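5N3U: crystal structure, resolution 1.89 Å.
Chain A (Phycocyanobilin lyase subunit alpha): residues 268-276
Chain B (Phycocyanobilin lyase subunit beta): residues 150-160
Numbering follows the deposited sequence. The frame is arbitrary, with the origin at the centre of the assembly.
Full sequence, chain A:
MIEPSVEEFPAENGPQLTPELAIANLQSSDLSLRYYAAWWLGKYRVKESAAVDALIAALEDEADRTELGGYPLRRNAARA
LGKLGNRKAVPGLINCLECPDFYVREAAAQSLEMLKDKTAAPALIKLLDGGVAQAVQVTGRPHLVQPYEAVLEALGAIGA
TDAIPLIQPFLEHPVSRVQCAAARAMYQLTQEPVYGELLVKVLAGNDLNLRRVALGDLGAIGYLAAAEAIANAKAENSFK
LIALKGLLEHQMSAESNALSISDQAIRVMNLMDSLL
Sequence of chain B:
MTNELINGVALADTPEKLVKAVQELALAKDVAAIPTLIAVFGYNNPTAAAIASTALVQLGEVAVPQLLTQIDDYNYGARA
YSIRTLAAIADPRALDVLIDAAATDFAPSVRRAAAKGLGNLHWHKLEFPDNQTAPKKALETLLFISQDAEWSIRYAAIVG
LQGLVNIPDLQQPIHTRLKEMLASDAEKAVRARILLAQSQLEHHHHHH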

# COMPACT_ATOMS: atom_id res chain seq x y z
N VAL A 268 21.15 -18.65 -9.90
CA VAL A 268 20.19 -17.52 -9.90
C VAL A 268 19.05 -17.78 -8.84
O VAL A 268 18.75 -16.89 -8.09
N MET A 269 18.51 -19.01 -8.79
CA MET A 269 17.45 -19.35 -7.82
C MET A 269 17.90 -19.21 -6.42
O MET A 269 17.15 -18.72 -5.58
N ASN A 270 19.15 -19.55 -6.15
CA ASN A 270 19.69 -19.42 -4.83
C ASN A 270 19.78 -17.98 -4.42
O ASN A 270 19.62 -17.61 -3.21
N LEU A 271 20.09 -17.11 -5.38
CA LEU A 271 20.11 -15.69 -5.05
C LEU A 271 18.63 -15.19 -4.79
O LEU A 271 18.41 -14.41 -3.90
N MET A 272 17.72 -15.68 -5.57
CA MET A 272 16.31 -15.24 -5.45
C MET A 272 15.79 -15.64 -4.08
O MET A 272 15.29 -14.79 -3.32
N ASP A 273 16.09 -16.90 -3.70
CA ASP A 273 15.75 -17.43 -2.35
C ASP A 273 16.21 -16.51 -1.25
O ASP A 273 15.49 -16.35 -0.25
N SER A 274 17.39 -15.89 -1.37
CA SER A 274 17.89 -15.07 -0.30
C SER A 274 17.23 -13.68 -0.20
O SER A 274 17.49 -12.98 0.71
N LEU A 275 16.43 -13.28 -1.16
CA LEU A 275 15.79 -11.94 -1.17
C LEU A 275 14.31 -12.02 -0.74
O LEU A 275 13.49 -11.13 -1.04
N LEU A 276 13.96 -13.12 -0.08
CA LEU A 276 12.59 -13.32 0.48
C LEU A 276 12.68 -13.17 2.06
O LEU A 276 12.20 -12.11 2.59
N GLU B 150 0.20 -13.53 -8.26
CA GLU B 150 1.53 -12.93 -8.42
C GLU B 150 2.59 -14.04 -8.36
O GLU B 150 2.63 -14.85 -7.39
N TRP B 151 3.46 -14.06 -9.37
CA TRP B 151 4.47 -15.15 -9.52
C TRP B 151 5.38 -15.17 -8.32
O TRP B 151 5.78 -16.26 -7.90
N SER B 152 5.77 -14.01 -7.79
CA SER B 152 6.74 -13.99 -6.71
C SER B 152 6.17 -14.59 -5.39
O SER B 152 6.96 -15.11 -4.55
N ILE B 153 4.85 -14.51 -5.18
CA ILE B 153 4.22 -15.13 -4.05
C ILE B 153 4.27 -16.61 -4.21
O ILE B 153 4.59 -17.36 -3.27
N ARG B 154 3.93 -17.09 -5.40
CA ARG B 154 4.02 -18.54 -5.67
C ARG B 154 5.45 -19.05 -5.53
O ARG B 154 5.65 -20.09 -4.98
N TYR B 155 6.43 -18.27 -5.97
CA TYR B 155 7.81 -18.68 -5.81
C TYR B 155 8.16 -18.85 -4.34
O TYR B 155 8.74 -19.86 -3.90
N ALA B 156 7.83 -17.83 -3.53
CA ALA B 156 8.12 -17.89 -2.12
C ALA B 156 7.40 -19.06 -1.46
O ALA B 156 7.94 -19.66 -0.56
N ALA B 157 6.17 -19.33 -1.88
CA ALA B 157 5.41 -20.45 -1.36
C ALA B 157 6.10 -21.81 -1.57
O ALA B 157 6.12 -22.64 -0.69
N ILE B 158 6.68 -22.00 -2.72
CA ILE B 158 7.49 -23.20 -3.03
C ILE B 158 8.66 -23.28 -2.11
O ILE B 158 8.99 -24.32 -1.59
N VAL B 159 9.34 -22.17 -1.87
CA VAL B 159 10.48 -22.21 -0.99
C VAL B 159 10.06 -22.61 0.43
O VAL B 159 10.75 -23.36 1.14
N GLY B 160 8.92 -22.09 0.88
CA GLY B 160 8.41 -22.46 2.18
C GLY B 160 8.11 -23.95 2.22
O GLY B 160 8.52 -24.62 3.12

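How does the chain B helix begin, and what does its first turn offer chain A? Glu150(B) caps the helix rather than touching the partner: its OE2 accepts from Ser152(B) N at 3.1 Å and from Ser152(B) OG at 2.7 Å. Trp151(B), with chi1 at p, leaves its backbone sideways, yet its ring reaches across until CH2 lies 3.7 Å from CE of Met272(A). The methyl sits at the indole edge, near the ring plane.

Why does Tyr155(B) dominate the contact? Its CA-to-CB bond points toward chain A, and the t rotamer extends the ring across the gap between two helices crossing at nearly a right angle. The buried hydroxyl donates a hydrogen bond from Tyr155(B) OH to Asp273(A) OD1, 3.0 Å long. Asp273(A), an m rotamer, starts sideways but brings its carboxylate nearer.

What packs against that tyrosine ring? Met272(A) points toward chain B with chi angles m, t and p, a course that lays its CE over one face, 4.2 Å from the Tyr155(B) ring centroid, in a CH-pi contact. The same methyl thus meets both aromatic residues. Closer to the backbone, Met272(A) CB lies 3.3 Å from Tyr155(B) OH, and Met269(A) CB lies 3.5 Å from that oxygen, so aliphatic carbons crowd the hydroxyl.

How is the contact closed farther along chain B? Ala156(B), small and sideways, leaves its backbone accessible: Leu276(A) CD1 comes within 4.0 Å of Ala156(B) CA. One turn beyond Tyr155(B), Val159(B) points toward chain A as a t rotamer; its CG2 packs 3.9 Å from Leu276(A) CD1 and 3.5 Å from Asp273(A) OD1. Leu276(A), m and t, therefore rests its CD1 against Ala156(B), Val159(B) and the edge of the Tyr155(B) ring.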

# COMPACT_ATOMS: atom_id res chain seq x y z
CB VAL A 268 19.61 -17.36 -11.31
CG1 VAL A 268 18.44 -16.36 -11.33
CG2 VAL A 268 20.72 -16.92 -12.29
CB MET A 269 16.88 -20.73 -8.09
CG MET A 269 16.05 -20.74 -9.29
SD MET A 269 15.05 -22.13 -9.78
CE MET A 269 16.34 -23.27 -10.33
CB ASN A 270 21.09 -20.08 -4.72
CG ASN A 270 21.05 -21.63 -4.83
OD1 ASN A 270 20.05 -22.26 -4.57
ND2 ASN A 270 22.16 -22.24 -5.20
CB LEU A 271 20.73 -14.88 -6.17
CG LEU A 271 22.21 -15.15 -6.38
CD1 LEU A 271 22.65 -14.59 -7.74
CD2 LEU A 271 23.00 -14.55 -5.23
CB MET A 272 15.45 -15.85 -6.56
CG MET A 272 15.77 -15.31 -7.96
SD MET A 272 14.91 -16.06 -9.28
CE MET A 272 13.30 -15.31 -9.03
CB ASP A 273 16.25 -18.87 -2.09
CG ASP A 273 15.53 -19.92 -2.94
OD1 ASP A 273 14.75 -19.66 -3.90
OD2 ASP A 273 15.71 -21.13 -2.63
CB SER A 274 19.41 -14.87 -0.46
OG SER A 274 19.74 -14.11 -1.62
CB LEU A 275 15.87 -11.44 -2.58
CG LEU A 275 17.29 -11.28 -3.09
CD1 LEU A 275 17.33 -10.88 -4.54
CD2 LEU A 275 17.98 -10.22 -2.25
CB LEU A 276 12.00 -14.67 0.07
CG LEU A 276 12.23 -15.26 -1.32
CD1 LEU A 276 11.89 -16.75 -1.35
CD2 LEU A 276 11.34 -14.59 -2.31
CB GLU B 150 1.71 -11.88 -7.32
CG GLU B 150 3.13 -11.44 -6.95
CD GLU B 150 3.87 -10.86 -8.09
OE1 GLU B 150 3.20 -10.19 -8.91
OE2 GLU B 150 5.10 -11.04 -8.15
CB TRP B 151 5.31 -14.99 -10.82
CG TRP B 151 6.23 -13.90 -10.75
CD1 TRP B 151 6.01 -12.59 -11.08
CD2 TRP B 151 7.55 -13.97 -10.29
NE1 TRP B 151 7.09 -11.85 -10.79
CE2 TRP B 151 8.07 -12.69 -10.32
CE3 TRP B 151 8.33 -15.01 -9.78
CZ2 TRP B 151 9.34 -12.41 -9.89
CZ3 TRP B 151 9.60 -14.73 -9.37
CH2 TRP B 151 10.10 -13.46 -9.43
CB SER B 152 7.31 -12.60 -6.49
OG SER B 152 6.38 -11.74 -5.90
CB ILE B 153 2.72 -14.71 -3.89
CG1 ILE B 153 2.55 -13.22 -3.67
CG2 ILE B 153 2.10 -15.47 -2.74
CD1 ILE B 153 3.49 -12.63 -2.70
CB ARG B 154 3.45 -18.95 -7.06
CG ARG B 154 2.03 -18.57 -7.30
CD ARG B 154 1.40 -19.33 -8.48
NE ARG B 154 1.97 -18.96 -9.79
CZ ARG B 154 1.83 -17.81 -10.46
NH1 ARG B 154 1.12 -16.79 -10.00
NH2 ARG B 154 2.44 -17.68 -11.66
CB TYR B 155 8.69 -17.61 -6.49
CG TYR B 155 10.16 -17.96 -6.56
CD1 TYR B 155 10.97 -17.79 -5.46
CD2 TYR B 155 10.73 -18.42 -7.73
CE1 TYR B 155 12.34 -18.09 -5.49
CE2 TYR B 155 12.09 -18.76 -7.77
CZ TYR B 155 12.87 -18.61 -6.68
OH TYR B 155 14.23 -18.93 -6.72
CB ALA B 156 7.72 -16.58 -1.43
CB ALA B 157 4.07 -20.46 -1.98
CB ILE B 158 8.11 -23.15 -4.46
CG1 ILE B 158 7.09 -22.94 -5.53
CG2 ILE B 158 8.91 -24.40 -4.78
CD1 ILE B 158 5.97 -23.91 -5.48
CB VAL B 159 11.19 -20.88 -0.96
CG1 VAL B 159 12.35 -20.88 0.05
CG2 VAL B 159 11.76 -20.49 -2.35